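Protein MJ1225 (Methanocaldococcus jannaschii, PDB 3KH5) binds AMP and ADP through its CBS motifs and is probably an archaeal counterpart of the regulatory gamma subunit of AMP-activated protein kinase. Local coordinates at residues 109-114 with 275-280; 153-158 with 267-272; 6-11 with 129-134; 93-98 with 113-118. One frame throughout, in Å; residues are numbered along the deposited sequence.

Contact 1 (109-114 with 275-280)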
# COMPACT_ATOMS: atom_id res chain seq x y z
N THR A 109 -7.32 13.75 -7.80
CA THR A 109 -6.06 13.62 -7.08
C THR A 109 -5.57 12.17 -7.10
O THR A 109 -4.42 11.90 -7.45
CB THR A 109 -6.19 14.13 -5.62
OG1 THR A 109 -6.47 15.53 -5.63
CG2 THR A 109 -4.91 13.89 -4.83
N PHE A 110 -6.46 11.24 -6.75
CA PHE A 110 -6.12 9.82 -6.73
C PHE A 110 -5.73 9.32 -8.12
O PHE A 110 -4.79 8.53 -8.27
CB PHE A 110 -7.30 8.98 -6.21
CG PHE A 110 -7.64 9.22 -4.77
CD1 PHE A 110 -6.66 9.59 -3.85
CD2 PHE A 110 -8.95 9.04 -4.32
CE1 PHE A 110 -6.98 9.80 -2.51
CE2 PHE A 110 -9.28 9.25 -2.98
CZ PHE A 110 -8.29 9.63 -2.08
N LEU A 111 -6.46 9.79 -9.13
CA LEU A 111 -6.28 9.34 -10.51
C LEU A 111 -5.05 9.91 -11.22
O LEU A 111 -4.46 9.25 -12.08
CB LEU A 111 -7.53 9.65 -11.33
CG LEU A 111 -8.66 8.62 -11.51
CD1 LEU A 111 -8.97 7.84 -10.23
CD2 LEU A 111 -9.90 9.32 -12.04
N THR A 112 -4.65 11.14 -10.88
CA THR A 112 -3.57 11.80 -11.63
C THR A 112 -2.27 11.94 -10.85
O THR A 112 -1.21 12.15 -11.44
CB THR A 112 -3.98 13.18 -12.17
OG1 THR A 112 -4.22 14.07 -11.07
CG2 THR A 112 -5.22 13.09 -13.03
N LYS A 113 -2.36 11.84 -9.53
CA LYS A 113 -1.19 12.01 -8.67
C LYS A 113 -0.68 10.70 -8.05
O LYS A 113 0.14 10.74 -7.13
CB LYS A 113 -1.43 13.06 -7.57
CG LYS A 113 -1.97 14.41 -8.06
CD LYS A 113 -1.01 15.14 -9.00
CE LYS A 113 -1.71 16.31 -9.66
NZ LYS A 113 -0.83 17.04 -10.62
N ASN A 114 -1.17 9.55 -8.53
CA ASN A 114 -0.66 8.24 -8.10
C ASN A 114 -0.54 8.08 -6.57
O ASN A 114 0.48 7.64 -6.04
CB ASN A 114 0.68 7.95 -8.78
CG ASN A 114 1.00 6.47 -8.84
OD1 ASN A 114 0.10 5.63 -8.96
ND2 ASN A 114 2.29 6.13 -8.76
N VAL A 275 -11.16 1.18 -10.65
CA VAL A 275 -12.59 1.29 -10.36
C VAL A 275 -13.01 2.75 -10.40
O VAL A 275 -14.03 3.09 -10.99
CB VAL A 275 -12.97 0.65 -8.99
CG1 VAL A 275 -14.42 0.98 -8.61
CG2 VAL A 275 -12.76 -0.85 -9.02
N LEU A 276 -12.20 3.61 -9.79
CA LEU A 276 -12.52 5.03 -9.74
C LEU A 276 -12.50 5.72 -11.11
O LEU A 276 -13.01 6.83 -11.24
CB LEU A 276 -11.62 5.77 -8.74
CG LEU A 276 -11.89 5.63 -7.24
CD1 LEU A 276 -10.84 6.40 -6.46
CD2 LEU A 276 -13.29 6.11 -6.86
N LYS A 277 -11.94 5.07 -12.13
CA LYS A 277 -11.97 5.62 -13.49
C LYS A 277 -13.39 5.64 -14.07
O LYS A 277 -13.64 6.34 -15.06
CB LYS A 277 -11.01 4.88 -14.42
CG LYS A 277 -9.54 5.07 -14.09
CD LYS A 277 -8.72 4.03 -14.83
CE LYS A 277 -7.24 4.14 -14.50
NZ LYS A 277 -6.44 3.06 -15.17
N TYR A 278 -14.29 4.87 -13.46
CA TYR A 278 -15.73 4.93 -13.78
C TYR A 278 -16.26 6.35 -13.57
O TYR A 278 -17.09 6.82 -14.36
CB TYR A 278 -16.54 3.94 -12.93
CG TYR A 278 -18.02 3.87 -13.27
CD1 TYR A 278 -18.47 3.12 -14.36
CD2 TYR A 278 -18.98 4.55 -12.51
CE1 TYR A 278 -19.82 3.05 -14.68
CE2 TYR A 278 -20.34 4.49 -12.83
CZ TYR A 278 -20.75 3.73 -13.91
OH TYR A 278 -22.09 3.66 -14.23
N PHE A 279 -15.78 7.02 -12.53
CA PHE A 279 -16.25 8.36 -12.18
C PHE A 279 -15.35 9.49 -12.69
O PHE A 279 -15.50 10.64 -12.29
CB PHE A 279 -16.45 8.50 -10.67
CG PHE A 279 -17.41 7.49 -10.09
CD1 PHE A 279 -18.77 7.78 -9.97
CD2 PHE A 279 -16.95 6.25 -9.65
CE1 PHE A 279 -19.66 6.85 -9.44
CE2 PHE A 279 -17.84 5.31 -9.12
CZ PHE A 279 -19.19 5.61 -9.01
N ALA A 280 -14.42 9.16 -13.58
CA ALA A 280 -13.58 10.17 -14.22
C ALA A 280 -14.39 10.91 -15.29
O ALA A 280 -14.23 12.12 -15.48
CB ALA A 280 -12.34 9.54 -14.83
OXT ALA A 280 -15.21 10.32 -15.99
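L111, on the last turn of helix 103-112, carries the largest share of this contact. Its two methyls spread over the C-terminal end of the chain. CD1 of L111 packs against CB of L276 at 3.7 Å. CD2 of L111 meets CB of A280, also at 3.7 Å. The forked end thus bridges two residues that lie four apart in the tail. The first torsion of L111 is well off a staggered value (chi1 -93°), which suggests mild strain.

F110 adds a second apolar pair. Ring atom CD2 of F110 comes within 3.9 Å of CD1 of L276. In L276 the outer bond is anti (chi2 178°), which carries CD1 away from its own CA and out to the ring. The two side chains cross obliquely.

K277 borders the contact with its carbon chain: CG of K277 is 4.5 Å from CG of L111. The amine of K277 turns elsewhere, to a salt bridge with D274, and the residue also touches a bound ADP. No hydrogen bond links the segments. The tail itself is turned by Y278 N to V275 O (3.1 Å) and F279 N to L276 O.

The contact joins the second CBS motif to the fourth. Helix 133-140 lies beside it: F110 and L276 both touch E133, and L276 also packs on V136 and I137. V275 faces helix 242-252.

Contact 2 (153-158 with 267-272). With ADP (adenosine-5'-diphosphate), chain E.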
# COMPACT_ATOMS: atom_id res chain seq x y z
N TYR A 153 -11.46 -1.26 -17.76
CA TYR A 153 -10.76 -0.74 -16.58
C TYR A 153 -9.54 -1.57 -16.21
O TYR A 153 -8.73 -1.17 -15.38
CB TYR A 153 -11.72 -0.66 -15.39
CG TYR A 153 -12.95 0.16 -15.68
CD1 TYR A 153 -12.99 1.52 -15.37
CD2 TYR A 153 -14.06 -0.41 -16.29
CE1 TYR A 153 -14.11 2.28 -15.65
CE2 TYR A 153 -15.19 0.34 -16.57
CZ TYR A 153 -15.21 1.68 -16.25
OH TYR A 153 -16.33 2.42 -16.53
N ILE A 154 -9.40 -2.73 -16.85
CA ILE A 154 -8.31 -3.66 -16.56
C ILE A 154 -6.97 -3.15 -17.09
O ILE A 154 -6.87 -2.68 -18.22
CB ILE A 154 -8.60 -5.06 -17.16
CG1 ILE A 154 -9.92 -5.61 -16.59
CG2 ILE A 154 -7.45 -6.03 -16.86
CD1 ILE A 154 -10.48 -6.78 -17.39
N THR A 155 -5.95 -3.24 -16.24
CA THR A 155 -4.58 -3.01 -16.68
C THR A 155 -4.05 -4.30 -17.29
O THR A 155 -3.94 -5.33 -16.63
CB THR A 155 -3.68 -2.49 -15.54
OG1 THR A 155 -4.16 -1.20 -15.12
CG2 THR A 155 -2.23 -2.35 -16.00
N ARG A 156 -3.73 -4.21 -18.58
CA ARG A 156 -3.39 -5.38 -19.38
C ARG A 156 -1.93 -5.82 -19.19
O ARG A 156 -1.65 -7.02 -19.10
CB ARG A 156 -3.75 -5.11 -20.86
CG ARG A 156 -3.03 -5.98 -21.89
CD ARG A 156 -1.63 -5.45 -22.20
NE ARG A 156 -1.51 -4.85 -23.54
CZ ARG A 156 -1.18 -3.58 -23.79
NH1 ARG A 156 -0.92 -2.73 -22.80
NH2 ARG A 156 -1.11 -3.15 -25.05
N ASP A 157 -1.01 -4.86 -19.16
CA ASP A 157 0.41 -5.19 -18.98
C ASP A 157 0.71 -5.31 -17.49
O ASP A 157 0.83 -4.30 -16.79
CB ASP A 157 1.32 -4.16 -19.65
CG ASP A 157 1.41 -4.35 -21.17
OD1 ASP A 157 1.05 -5.46 -21.68
OD2 ASP A 157 1.85 -3.40 -21.85
N VAL A 158 0.83 -6.55 -17.02
CA VAL A 158 0.99 -6.83 -15.60
C VAL A 158 2.45 -7.07 -15.24
O VAL A 158 3.15 -7.86 -15.87
CB VAL A 158 0.16 -8.06 -15.15
CG1 VAL A 158 0.02 -8.09 -13.62
CG2 VAL A 158 -1.21 -8.05 -15.80
N LYS A 267 -4.81 -12.26 -17.42
CA LYS A 267 -5.28 -11.35 -18.47
C LYS A 267 -5.07 -9.88 -18.10
O LYS A 267 -5.21 -8.99 -18.95
CB LYS A 267 -6.77 -11.58 -18.76
CG LYS A 267 -7.16 -13.05 -19.00
CD LYS A 267 -6.36 -13.72 -20.13
CE LYS A 267 -6.50 -13.00 -21.48
NZ LYS A 267 -7.92 -12.68 -21.84
N GLY A 268 -4.73 -9.63 -16.84
CA GLY A 268 -4.61 -8.27 -16.35
C GLY A 268 -4.72 -8.20 -14.85
O GLY A 268 -4.59 -9.21 -14.15
N ILE A 269 -4.94 -6.99 -14.34
CA ILE A 269 -5.13 -6.76 -12.92
C ILE A 269 -6.06 -5.56 -12.86
O ILE A 269 -6.05 -4.71 -13.76
CB ILE A 269 -3.77 -6.51 -12.19
CG1 ILE A 269 -3.94 -6.43 -10.66
CG2 ILE A 269 -3.04 -5.27 -12.75
CD1 ILE A 269 -2.63 -6.48 -9.87
N ILE A 270 -6.89 -5.49 -11.83
CA ILE A 270 -7.76 -4.34 -11.63
C ILE A 270 -7.67 -3.91 -10.17
O ILE A 270 -7.65 -4.75 -9.27
CB ILE A 270 -9.22 -4.64 -12.07
CG1 ILE A 270 -10.12 -3.41 -11.87
CG2 ILE A 270 -9.77 -5.90 -11.37
CD1 ILE A 270 -11.38 -3.41 -12.73
N THR A 271 -7.58 -2.60 -9.95
CA THR A 271 -7.41 -2.10 -8.61
C THR A 271 -8.46 -1.04 -8.32
O THR A 271 -9.21 -0.62 -9.21
CB THR A 271 -6.01 -1.49 -8.38
OG1 THR A 271 -5.89 -0.25 -9.09
CG2 THR A 271 -4.90 -2.45 -8.81
N GLU A 272 -8.49 -0.59 -7.07
CA GLU A 272 -9.38 0.47 -6.65
C GLU A 272 -9.22 1.75 -7.47
O GLU A 272 -10.21 2.43 -7.72
CB GLU A 272 -9.16 0.79 -5.17
CG GLU A 272 -9.69 -0.30 -4.25
CD GLU A 272 -9.37 -0.04 -2.79
OE1 GLU A 272 -8.22 0.34 -2.48
OE2 GLU A 272 -10.27 -0.24 -1.96
PB ADP E . -1.42 -1.03 -6.12
O1B ADP E . -2.50 -1.16 -5.10
O2B ADP E . -0.75 -2.49 -6.51
O3B ADP E . -0.19 -0.10 -5.64
PA ADP E . -2.48 1.07 -7.77
O1A ADP E . -3.90 1.37 -7.46
O2A ADP E . -1.42 2.06 -7.06
O3A ADP E . -2.03 -0.45 -7.47
O5' ADP E . -2.24 1.05 -9.34
C5' ADP E . -2.27 2.22 -10.19
C4' ADP E . -2.40 1.69 -11.64
O4' ADP E . -1.34 0.71 -11.86
C3' ADP E . -3.73 0.97 -11.89
O3' ADP E . -4.16 1.21 -13.24
C2' ADP E . -3.39 -0.51 -11.69
O2' ADP E . -4.24 -1.36 -12.49
C1' ADP E . -1.93 -0.59 -12.16
N9 ADP E . -1.21 -1.71 -11.47
C8 ADP E . -1.28 -2.04 -10.17
N7 ADP E . -0.51 -3.10 -9.93
C5 ADP E . 0.06 -3.46 -11.07
C6 ADP E . 0.95 -4.47 -11.43
N6 ADP E . 1.40 -5.34 -10.53
N1 ADP E . 1.34 -4.56 -12.72
C2 ADP E . 0.89 -3.69 -13.62
N3 ADP E . 0.04 -2.72 -13.31
C4 ADP E . -0.39 -2.58 -12.05
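T155 and I269 form a single antiparallel, hydrogen-bonded pair. T155 N gives to I269 O at 2.9 Å. I269 N gives to T155 O at 3.0 Å. T155, V158, I269 and T271 send side-chain atoms to the ADP, while I154 and I270 pack on V259. CG2 of I154 rests on CA of G268 at 3.7 Å. One residue earlier, CB of Y153 touches CD1 of I270 at 3.8 Å. V158 comes from nearly the opposite side of G268 CA to I154, its CG2 only 3.5 Å from CA of G268, which is tight.

The bridge lays the loop against the hairpin of strands 256-260 and 266-271 in the fourth CBS motif. K267 and G268 form a classic beta bulge opposite V259. The backbone angles of G268 call for glycine, and a CB there would also collide with I154 and T155 O.

Two threonines grip the nucleotide. OG1 of T155 lies beside its own backbone N (chi1 -64°), within 2.6 Å of O2' and 3.1 Å of O3' of the ribose. An alanine here would probably leave both ribose hydroxyls without this partner and open a gap beside adenine N3, where CG2 now packs. OG1 of T271 donates to phosphate oxygen O1A at 3.0 Å, and CG2 of I269 approaches adenine C4.

Contact 3 (6-11 with 129-134). With ADP (adenosine-5'-diphosphate), chain B.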
# COMPACT_ATOMS: atom_id res chain seq x y z
N MET A 6 -15.16 15.77 3.33
CA MET A 6 -15.36 15.69 4.77
C MET A 6 -16.65 14.94 5.13
O MET A 6 -16.73 14.34 6.21
CB MET A 6 -15.35 17.08 5.42
CG MET A 6 -13.96 17.61 5.73
SD MET A 6 -12.93 16.47 6.69
CE MET A 6 -13.76 16.53 8.32
N LYS A 7 -17.64 14.96 4.24
CA LYS A 7 -18.89 14.23 4.43
C LYS A 7 -18.71 12.71 4.43
O LYS A 7 -19.47 11.99 5.09
CB LYS A 7 -19.95 14.64 3.40
CG LYS A 7 -20.83 15.81 3.83
CD LYS A 7 -20.36 17.13 3.25
CE LYS A 7 -21.01 18.31 3.97
NZ LYS A 7 -20.94 19.57 3.14
N ILE A 8 -17.72 12.22 3.69
CA ILE A 8 -17.37 10.80 3.67
C ILE A 8 -16.30 10.50 4.70
O ILE A 8 -16.26 9.41 5.28
CB ILE A 8 -16.79 10.38 2.32
CG1 ILE A 8 -17.80 10.62 1.19
CG2 ILE A 8 -16.33 8.91 2.35
CD1 ILE A 8 -17.12 10.83 -0.15
N ALA A 9 -15.43 11.49 4.90
CA ALA A 9 -14.21 11.30 5.68
C ALA A 9 -14.47 10.52 6.96
O ALA A 9 -15.31 10.90 7.78
CB ALA A 9 -13.55 12.63 5.99
N GLN A 10 -13.75 9.41 7.08
CA GLN A 10 -13.86 8.51 8.21
C GLN A 10 -13.73 9.28 9.51
O GLN A 10 -12.69 9.88 9.81
CB GLN A 10 -12.78 7.45 8.11
CG GLN A 10 -11.73 7.86 7.10
CD GLN A 10 -10.39 7.24 7.36
OE1 GLN A 10 -9.62 6.94 6.41
NE2 GLN A 10 -10.07 7.05 8.65
N ASN A 11 -14.82 9.25 10.26
CA ASN A 11 -15.04 10.09 11.42
C ASN A 11 -14.15 9.69 12.59
O ASN A 11 -14.17 10.34 13.65
CB ASN A 11 -16.48 9.94 11.86
CG ASN A 11 -16.77 8.55 12.39
OD1 ASN A 11 -17.32 7.71 11.68
ND2 ASN A 11 -16.38 8.29 13.63
N SER A 129 -8.58 15.08 8.96
CA SER A 129 -9.00 13.71 8.70
C SER A 129 -8.11 13.08 7.63
O SER A 129 -6.97 13.51 7.43
CB SER A 129 -10.47 13.68 8.26
OG SER A 129 -10.98 12.36 8.30
N LEU A 130 -8.63 12.07 6.95
CA LEU A 130 -7.95 11.38 5.86
C LEU A 130 -9.00 10.68 5.00
O LEU A 130 -9.96 10.12 5.53
CB LEU A 130 -6.94 10.36 6.39
CG LEU A 130 -6.12 9.59 5.34
CD1 LEU A 130 -4.67 10.05 5.36
CD2 LEU A 130 -6.20 8.11 5.65
N ILE A 131 -8.80 10.72 3.69
CA ILE A 131 -9.66 10.02 2.74
C ILE A 131 -8.81 9.10 1.86
O ILE A 131 -7.70 9.46 1.47
CB ILE A 131 -10.48 11.02 1.86
CG1 ILE A 131 -11.51 10.30 0.99
CG2 ILE A 131 -9.58 11.90 1.01
CD1 ILE A 131 -12.90 10.26 1.58
N THR A 132 -9.33 7.92 1.56
CA THR A 132 -8.64 6.97 0.70
C THR A 132 -9.58 6.59 -0.44
O THR A 132 -10.76 6.94 -0.41
CB THR A 132 -8.26 5.68 1.45
OG1 THR A 132 -9.44 4.94 1.77
CG2 THR A 132 -7.49 6.00 2.74
N GLU A 133 -9.05 5.89 -1.44
CA GLU A 133 -9.84 5.42 -2.58
C GLU A 133 -11.01 4.51 -2.16
O GLU A 133 -12.11 4.63 -2.71
CB GLU A 133 -8.95 4.72 -3.60
CG GLU A 133 -7.95 5.64 -4.29
CD GLU A 133 -6.94 4.88 -5.12
OE1 GLU A 133 -6.68 5.30 -6.27
OE2 GLU A 133 -6.40 3.86 -4.63
N ARG A 134 -10.76 3.62 -1.19
CA ARG A 134 -11.78 2.73 -0.64
C ARG A 134 -12.96 3.51 -0.04
O ARG A 134 -14.11 3.15 -0.26
CB ARG A 134 -11.17 1.79 0.41
CG ARG A 134 -12.06 0.59 0.81
CD ARG A 134 -11.27 -0.61 1.36
NE ARG A 134 -10.09 -0.91 0.54
CZ ARG A 134 -8.85 -1.11 1.01
NH1 ARG A 134 -8.62 -1.10 2.32
NH2 ARG A 134 -7.86 -1.36 0.16
PB ADP B . -4.04 2.14 3.29
O1B ADP B . -4.05 1.69 4.70
O2B ADP B . -3.73 0.91 2.27
O3B ADP B . -2.89 3.21 2.97
PA ADP B . -6.64 1.81 2.40
O1A ADP B . -6.56 0.38 2.84
O2A ADP B . -8.11 2.53 2.24
O3A ADP B . -5.42 2.82 2.82
O5' ADP B . -7.00 2.16 3.97
C5' ADP B . -7.55 1.23 4.96
C4' ADP B . -8.83 1.78 5.65
O4' ADP B . -8.60 2.38 6.97
C3' ADP B . -9.43 2.88 4.76
O3' ADP B . -10.85 2.66 4.60
C2' ADP B . -9.15 4.20 5.48
O2' ADP B . -10.39 4.90 5.56
C1' ADP B . -8.66 3.84 6.89
N9 ADP B . -7.29 4.37 7.30
C8 ADP B . -6.17 4.31 6.58
N7 ADP B . -5.17 4.87 7.27
C5 ADP B . -5.65 5.29 8.43
C6 ADP B . -5.10 5.93 9.54
N6 ADP B . -3.81 6.26 9.56
N1 ADP B . -5.89 6.22 10.59
C2 ADP B . -7.18 5.90 10.58
N3 ADP B . -7.74 5.29 9.54
C4 ADP B . -7.00 4.97 8.45
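S129 meets M6 and A9 of segment 6-11. Its CB lies 4.0 Å from SD of M6, whose chain bends at its second and third torsions. OG of S129, anti to the backbone N (chi1 -167°), packs 3.5 Å from CB of A9.

At L130 the carbonyl is the touching group: O of L130 is 3.3 Å from CG of Q10. CD2 of L130 packs near OE1 of Q10 and adenine N7 of the ADP. Q10 stretches past CG to the nucleotide. Its OE1 accepts from ribose O2', though the modelled 2.3 Å between them is too short to be taken literally. I131 turns to the other side, where its CD1 meets CG2 of I8 at 3.8 Å.

T132 is the N-cap of the next helix, and its OG1 donates to phosphate oxygen O2A at 2.8 Å. Such a threonine at the strand-to-helix junction is characteristic of CBS nucleotide sites.

A bend at chi3 (-45°) turns NE of R134 off the line of the chain, and NE forms a salt bridge with E272. NH1 makes a weak, bent bond to O1A, 2.6 Å long with an angle of 115° at the hydrogen. A leucine in its place would probably leave the phosphate without this positive charge and E272 without its salt-bridge mate.

Strand 127-132 pairs here with strand 117-121, whose I120 touches M6, A9, S129 and I131. I8 packs on helices 103-112 and 133-140.

Contact 4 (93-98 with 113-118). With ADP (adenosine-5'-diphosphate), chain D.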
# COMPACT_ATOMS: atom_id res chain seq x y z
N ASN A 93 6.68 16.79 1.56
CA ASN A 93 5.91 17.32 0.42
C ASN A 93 4.66 16.45 0.19
O ASN A 93 4.44 15.94 -0.91
CB ASN A 93 6.78 17.35 -0.86
CG ASN A 93 6.22 18.30 -1.92
OD1 ASN A 93 5.27 19.05 -1.69
ND2 ASN A 93 6.84 18.29 -3.10
N VAL A 94 3.86 16.29 1.24
CA VAL A 94 2.72 15.39 1.22
C VAL A 94 1.63 15.93 0.29
O VAL A 94 1.39 17.13 0.24
CB VAL A 94 2.17 15.18 2.67
CG1 VAL A 94 0.99 14.20 2.69
CG2 VAL A 94 3.27 14.70 3.59
N ILE A 95 0.99 15.03 -0.45
CA ILE A 95 -0.21 15.40 -1.19
C ILE A 95 -1.40 15.38 -0.22
O ILE A 95 -1.78 14.31 0.28
CB ILE A 95 -0.46 14.45 -2.37
CG1 ILE A 95 0.65 14.63 -3.42
CG2 ILE A 95 -1.83 14.72 -3.00
CD1 ILE A 95 0.65 13.58 -4.50
N THR A 96 -1.96 16.56 0.04
CA THR A 96 -3.12 16.69 0.93
C THR A 96 -4.34 17.31 0.24
O THR A 96 -4.23 17.85 -0.87
CB THR A 96 -2.80 17.52 2.21
OG1 THR A 96 -2.64 18.90 1.88
CG2 THR A 96 -1.54 17.02 2.92
N LEU A 97 -5.50 17.23 0.91
CA LEU A 97 -6.71 17.97 0.52
C LEU A 97 -7.15 18.97 1.61
O LEU A 97 -6.99 18.70 2.80
CB LEU A 97 -7.86 17.01 0.17
CG LEU A 97 -7.66 15.95 -0.92
CD1 LEU A 97 -8.68 14.85 -0.78
CD2 LEU A 97 -7.66 16.53 -2.33
N LYS A 98 -7.68 20.11 1.17
CA LYS A 98 -8.22 21.14 2.07
C LYS A 98 -9.54 20.67 2.65
O LYS A 98 -10.24 19.88 2.01
CB LYS A 98 -8.41 22.46 1.31
CG LYS A 98 -7.12 23.11 0.81
CD LYS A 98 -6.29 23.64 1.97
CE LYS A 98 -4.83 23.84 1.57
NZ LYS A 98 -3.96 24.04 2.78
N LYS A 113 -2.36 11.84 -9.53
CA LYS A 113 -1.19 12.01 -8.67
C LYS A 113 -0.68 10.70 -8.05
O LYS A 113 0.14 10.74 -7.13
CB LYS A 113 -1.43 13.06 -7.57
CG LYS A 113 -1.97 14.41 -8.06
CD LYS A 113 -1.01 15.14 -9.00
CE LYS A 113 -1.71 16.31 -9.66
NZ LYS A 113 -0.83 17.04 -10.62
N ASN A 114 -1.17 9.55 -8.53
CA ASN A 114 -0.66 8.24 -8.10
C ASN A 114 -0.54 8.08 -6.57
O ASN A 114 0.48 7.64 -6.04
CB ASN A 114 0.68 7.95 -8.78
CG ASN A 114 1.00 6.47 -8.84
OD1 ASN A 114 0.10 5.63 -8.96
ND2 ASN A 114 2.29 6.13 -8.76
N VAL A 115 -1.60 8.48 -5.88
CA VAL A 115 -1.73 8.28 -4.44
C VAL A 115 -3.07 7.59 -4.21
O VAL A 115 -4.01 7.75 -5.00
CB VAL A 115 -1.64 9.61 -3.65
CG1 VAL A 115 -0.19 10.04 -3.48
CG2 VAL A 115 -2.47 10.71 -4.31
N GLY A 116 -3.15 6.79 -3.15
CA GLY A 116 -4.38 6.07 -2.82
C GLY A 116 -5.07 6.62 -1.58
O GLY A 116 -6.16 6.18 -1.24
N GLY A 117 -4.43 7.57 -0.92
CA GLY A 117 -4.95 8.15 0.33
C GLY A 117 -4.31 9.50 0.55
O GLY A 117 -3.14 9.70 0.22
N ALA A 118 -5.08 10.44 1.10
CA ALA A 118 -4.59 11.81 1.30
C ALA A 118 -5.09 12.40 2.61
O ALA A 118 -6.29 12.37 2.89
CB ALA A 118 -5.00 12.70 0.13
PB ADP D . -0.52 4.60 -2.40
O1B ADP D . -0.51 4.35 -3.87
O2B ADP D . -1.33 3.44 -1.60
O3B ADP D . -1.22 6.00 -1.98
PA ADP D . 1.57 3.32 -1.40
O1A ADP D . 2.41 2.53 -2.33
O2A ADP D . 1.86 3.10 0.19
O3A ADP D . 0.93 4.72 -1.77
O5' ADP D . 2.89 4.31 -1.24
C5' ADP D . 3.80 4.67 -2.33
C4' ADP D . 4.64 5.94 -1.99
O4' ADP D . 3.74 7.10 -2.06
C3' ADP D . 5.28 5.96 -0.59
O3' ADP D . 6.59 6.54 -0.68
C2' ADP D . 4.34 6.87 0.21
O2' ADP D . 5.02 7.55 1.29
C1' ADP D . 3.90 7.87 -0.85
N9 ADP D . 2.59 8.49 -0.50
C8 ADP D . 1.45 7.89 -0.13
N7 ADP D . 0.51 8.82 0.09
C5 ADP D . 1.06 10.01 -0.14
C6 ADP D . 0.61 11.32 -0.08
N6 ADP D . -0.65 11.60 0.27
N1 ADP D . 1.46 12.31 -0.39
C2 ADP D . 2.72 12.06 -0.75
N3 ADP D . 3.18 10.82 -0.81
C4 ADP D . 2.37 9.79 -0.51
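I95 buries the most surface here, packing against K113 and V115. The contact closes a beta-alpha-beta unit of the second CBS motif: strand 97-98, helix 103-112, then strand 117-121 parallel to the first. L97 shares backbone hydrogen bonds with P119 and V121.

CG1 of I95 stands beside the backbone N (chi1 -67°), and CD1 extends beyond it. CD1 of I95 lies 3.7 Å from CB of K113 and 3.8 Å from CG1 of V115. The side chains of I95 and K113 cross at about a right angle. T109 of the connecting helix also touches I95, L97 and V115.

A118 comes next in buried area. Its CB points at the first segment and sits 3.6 Å from O of I95. CG of L97 closes on the same methyl at 4.3 Å.

The backbone of I95 reads the adenine edge of the ADP. I95 N donates to N1 at 2.8 Å (162° at the hydrogen). The amino group N6 donates to I95 O at 2.9 Å, almost straight at 173°. N6 also donates to G117 O at 3.1 Å, so one amino group ties both segments together. G116 N donates to phosphate oxygen O3B, though that bond is modelled too short to trust in detail. A CB on G116 would crowd O2B. V115 also touches the adenine: its CG1 lies 3.6 Å from ring carbon C5.

How the contacts relate
Contacts 3 and 4 both reach one sheet, with centres about 12 Å apart. Strands 117-121 and 127-132 join them: I131 O and A118 N are 2.8 Å apart, a probable hydrogen bond. They serve two different ADP molecules, and the side chain of L130 is about 7 Å from the second. Contact 1 lies against both: F110 CZ is 3.6 Å from I131 O, and F110 CD1 is 3.4 Å from V115 O. Contact 2 lines a third ADP site, to which K277 of contact 1 also belongs. The centre of contact 2 is about 25 Å from that of contact 3, yet E272 OE2 and R134 NE form a 2.6 Å salt bridge between them.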